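Putative exotoxin (superantigen) (Streptococcus pyogenes, PDB 1TY0) probably acts as a secreted superantigen toxin that engages T-cell receptors, and can use that same surface to dimerise. Local coordinates at residues D3-N6 / I7-K11; I131-F134 / D135-R139. All coordinates share one frame; numbering follows the deposited sequence.

Interaction 1 of 2, residues D3-N6 / I7-K11; sequences DSEN and IKDVK
Lys8 folds back over the first turn of the N-terminal helix 5-18, where Ser4 holds the N-cap position without a capping bond from its own side chain. The lysine chain runs straight from CB to CE, then bends at its last torsion (chi4 59°), which turns NZ back to the start of the helix. NZ arrives 2.7 Å from Ser4 OG, and it also makes a weak, long bond to Ser4 O. The same carbonyl receives Lys8 N at 3.3 Å, the donor lying 23° off the carbonyl plane. Lys8 CG and Ile7 CG2 also crowd that oxygen, CG2 of Ile7 at 3.0 Å from Ser4 O. The Ile7 side chain touches the loop at Ile156 as well. One step on, Glu5 and Asp9 approach at a slant with their carboxylate planes 80° apart, nearly perpendicular; OE2 of Glu5 and OD2 of Asp9 stand 4.0 Å apart, so the like charges probably repel mildly. Asp9 OD2 also comes within 2.9 Å of Glu5 O, acceptor against acceptor. Asp9 N bonds to Glu5 O, and Asp9 also touches Ser179. The Asn6 amide crosses Val10 at an angle, ND2 of Asn6 4.0 Å from Val10 CG2; Val10 N donates to Asn6 O at 2.9 Å. At the helix start a water accepts from Ile7 N at 2.9 Å and donates to Asp3 O.

Interaction 2 of 2, residues I131-F134 / D135-R139; sequences IQEF and DFKIR
Glu133 and Lys137, one turn apart near the start of helix 131-146 in the beta-grasp domain, lie side by side and point the same way. Both chains are extended: Lys137 takes chi1 -67° and runs straight on to NZ, passing CG over Glu133 O. The salt bridge closes at 2.9 Å between Lys137 NZ and Glu133 OE2, met on the anti side and 20° out of the carboxylate plane. Neither end relies on this pairing alone, since Lys137 NZ also bonds to Lys123 O and Glu133 OE1 pairs with Lys126. On another side of the helix Phe134 and Ile138 form an apolar pair, Phe134 CE1 to Ile138 CD1 at 4.2 Å, with the methyl reaching the ring obliquely. Ile138 continues onto Leu160, Phe204 and Ile206, Phe134 onto Ile162, packing the helix against the sheet. Beneath these side chains run regular i to i+4 backbone bonds, Ile138 N to Phe134 O at 2.9 Å among them. Asp135 holds its carboxylate out from the helix, and the Arg139 chain folds back to meet it in a salt bridge, with a weak second bond from Arg139 NH2 to Asp135 OD2. OD2 also binds Tyr190 OH, and the guanidinium reaches Asp176. Arg139 NE donates nearly straight (171°) to Asp135 OD1 at 2.7 Å, in the guanidinium plane but from above the carboxylate.

Both interactions are mainly i to i+4 contacts in the opening turns of helices, yet their surroundings differ: 3-6/7-11 lies on the surface, its centre about 23 Å from that of the chain, 131-134/135-139 about 4 Å from it. Their centres are 23 Å apart and their nearest atoms about 9 Å. Helix 5-18 itself bridges them: Leu14 and Tyr18 pack on Arg139, and Tyr18 also on Asp135 and Phe136. Interaction 1 is remote from the zinc site. In interaction 2, Ile138 packs on Phe204 and Ile206, which alternate with zinc ligands His203 and Asp205, consistent with ligands facing away from the helix; Phe134-His203 and Ile138-Asp205 side chains are each about 8 Å apart, and this chain binds no zinc.

Interaction 1 of 2, residues D3-N6 / I7-K11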
# COMPACT_ATOMS: atom_id res chain seq x y z
N ASP A 3 -17.55 6.13 27.02
CA ASP A 3 -16.53 5.31 27.68
C ASP A 3 -15.87 4.40 26.65
O ASP A 3 -14.90 3.70 26.95
CB ASP A 3 -17.13 4.44 28.79
CG ASP A 3 -17.38 5.20 30.07
OD1 ASP A 3 -16.68 6.21 30.31
OD2 ASP A 3 -18.26 4.78 30.85
N SER A 4 -16.39 4.41 25.43
CA SER A 4 -15.84 3.57 24.37
C SER A 4 -15.21 4.40 23.25
O SER A 4 -14.84 3.87 22.20
CB SER A 4 -16.94 2.67 23.78
OG SER A 4 -18.02 3.44 23.29
N GLU A 5 -15.06 5.69 23.49
CA GLU A 5 -14.47 6.58 22.50
C GLU A 5 -13.02 6.23 22.20
O GLU A 5 -12.57 6.34 21.05
CB GLU A 5 -14.54 8.04 22.97
CG GLU A 5 -14.07 9.03 21.92
CD GLU A 5 -13.95 10.44 22.47
OE1 GLU A 5 -14.93 10.93 23.06
OE2 GLU A 5 -12.88 11.06 22.30
N ASN A 6 -12.28 5.83 23.22
CA ASN A 6 -10.88 5.48 23.02
C ASN A 6 -10.69 4.24 22.16
O ASN A 6 -9.88 4.25 21.23
CB ASN A 6 -10.17 5.28 24.36
CG ASN A 6 -8.70 4.96 24.18
OD1 ASN A 6 -7.95 5.75 23.60
ND2 ASN A 6 -8.27 3.80 24.67
N ILE A 7 -11.42 3.17 22.46
CA ILE A 7 -11.26 1.96 21.66
C ILE A 7 -11.62 2.23 20.20
O ILE A 7 -11.06 1.61 19.30
CB ILE A 7 -12.11 0.78 22.19
CG1 ILE A 7 -11.82 -0.48 21.37
CG2 ILE A 7 -13.59 1.12 22.12
CD1 ILE A 7 -10.36 -0.91 21.41
N LYS A 8 -12.54 3.16 19.97
CA LYS A 8 -12.92 3.49 18.60
C LYS A 8 -11.74 4.14 17.87
O LYS A 8 -11.46 3.81 16.71
CB LYS A 8 -14.12 4.43 18.58
CG LYS A 8 -15.42 3.78 19.03
CD LYS A 8 -16.59 4.74 18.90
CE LYS A 8 -17.91 4.05 19.23
NZ LYS A 8 -17.92 3.52 20.62
N ASP A 9 -11.06 5.07 18.54
CA ASP A 9 -9.92 5.75 17.96
C ASP A 9 -8.77 4.77 17.72
O ASP A 9 -8.04 4.89 16.75
CB ASP A 9 -9.44 6.89 18.87
CG ASP A 9 -10.51 7.94 19.09
OD1 ASP A 9 -11.17 8.33 18.11
OD2 ASP A 9 -10.68 8.38 20.25
N VAL A 10 -8.63 3.81 18.62
CA VAL A 10 -7.59 2.79 18.51
C VAL A 10 -7.87 1.96 17.26
O VAL A 10 -6.97 1.67 16.47
CB VAL A 10 -7.58 1.87 19.75
CG1 VAL A 10 -6.69 0.66 19.51
CG2 VAL A 10 -7.10 2.65 20.97
N LYS A 11 -9.13 1.58 17.08
CA LYS A 11 -9.52 0.79 15.92
C LYS A 11 -9.29 1.58 14.64
O LYS A 11 -8.87 1.03 13.62
CB LYS A 11 -10.98 0.36 16.05
CG LYS A 11 -11.20 -0.57 17.24
CD LYS A 11 -12.67 -0.76 17.60
CE LYS A 11 -13.35 -1.78 16.71
NZ LYS A 11 -14.71 -2.11 17.24
O HOH W 1 -12.77 2.78 25.04

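Interaction 2 of 2, residues I131-F134 / D135-R139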
# COMPACT_ATOMS: atom_id res chain seq x y z
N ILE A 131 5.75 -14.22 10.81
CA ILE A 131 4.48 -14.03 11.48
C ILE A 131 3.90 -12.74 10.92
O ILE A 131 2.69 -12.57 10.86
CB ILE A 131 4.66 -13.95 13.01
CG1 ILE A 131 5.13 -15.32 13.52
CG2 ILE A 131 3.34 -13.54 13.68
CD1 ILE A 131 5.38 -15.38 15.01
N GLN A 132 4.77 -11.82 10.50
CA GLN A 132 4.31 -10.57 9.92
C GLN A 132 3.40 -10.84 8.72
O GLN A 132 2.35 -10.22 8.59
CB GLN A 132 5.50 -9.69 9.48
CG GLN A 132 5.06 -8.40 8.78
CD GLN A 132 6.21 -7.42 8.49
OE1 GLN A 132 5.98 -6.29 8.04
NE2 GLN A 132 7.45 -7.84 8.76
N GLU A 133 3.80 -11.76 7.86
CA GLU A 133 2.98 -12.07 6.69
C GLU A 133 1.66 -12.69 7.11
O GLU A 133 0.59 -12.33 6.60
CB GLU A 133 3.71 -13.03 5.75
CG GLU A 133 2.89 -13.38 4.51
CD GLU A 133 3.64 -14.23 3.50
OE1 GLU A 133 4.89 -14.29 3.56
OE2 GLU A 133 2.97 -14.83 2.64
N PHE A 134 1.72 -13.64 8.04
CA PHE A 134 0.51 -14.30 8.51
C PHE A 134 -0.41 -13.29 9.19
O PHE A 134 -1.61 -13.26 8.94
CB PHE A 134 0.88 -15.42 9.49
CG PHE A 134 -0.24 -16.39 9.74
CD1 PHE A 134 -1.30 -16.05 10.56
CD2 PHE A 134 -0.23 -17.64 9.12
CE1 PHE A 134 -2.35 -16.94 10.78
CE2 PHE A 134 -1.28 -18.54 9.34
CZ PHE A 134 -2.33 -18.18 10.17
N ASP A 135 0.17 -12.45 10.05
CA ASP A 135 -0.58 -11.44 10.79
C ASP A 135 -1.28 -10.46 9.84
O ASP A 135 -2.47 -10.19 9.98
CB ASP A 135 0.36 -10.71 11.75
CG ASP A 135 -0.37 -9.80 12.72
OD1 ASP A 135 -1.55 -10.05 13.01
OD2 ASP A 135 0.26 -8.84 13.22
N PHE A 136 -0.53 -9.94 8.88
CA PHE A 136 -1.11 -9.00 7.92
C PHE A 136 -2.29 -9.61 7.18
O PHE A 136 -3.36 -9.01 7.08
CB PHE A 136 -0.05 -8.57 6.90
CG PHE A 136 -0.63 -7.86 5.71
CD1 PHE A 136 -1.09 -6.55 5.81
CD2 PHE A 136 -0.75 -8.53 4.49
CE1 PHE A 136 -1.67 -5.91 4.71
CE2 PHE A 136 -1.32 -7.90 3.39
CZ PHE A 136 -1.78 -6.59 3.50
N LYS A 137 -2.09 -10.82 6.65
CA LYS A 137 -3.15 -11.47 5.88
C LYS A 137 -4.38 -11.80 6.71
O LYS A 137 -5.50 -11.58 6.26
CB LYS A 137 -2.61 -12.72 5.20
CG LYS A 137 -1.58 -12.39 4.12
CD LYS A 137 -1.09 -13.62 3.36
CE LYS A 137 -0.24 -13.17 2.18
NZ LYS A 137 0.41 -14.29 1.45
N ILE A 138 -4.18 -12.30 7.92
CA ILE A 138 -5.31 -12.63 8.78
C ILE A 138 -6.05 -11.36 9.22
O ILE A 138 -7.27 -11.34 9.27
CB ILE A 138 -4.88 -13.44 10.02
CG1 ILE A 138 -6.12 -13.83 10.84
CG2 ILE A 138 -3.92 -12.63 10.87
CD1 ILE A 138 -5.82 -14.83 11.93
N ARG A 139 -5.32 -10.29 9.53
CA ARG A 139 -6.00 -9.06 9.92
C ARG A 139 -6.83 -8.54 8.76
O ARG A 139 -7.97 -8.11 8.94
CB ARG A 139 -5.01 -7.98 10.37
CG ARG A 139 -4.35 -8.30 11.70
CD ARG A 139 -3.61 -7.11 12.27
NE ARG A 139 -2.65 -7.55 13.28
CZ ARG A 139 -2.36 -6.89 14.39
NH1 ARG A 139 -2.95 -5.73 14.67
NH2 ARG A 139 -1.45 -7.37 15.22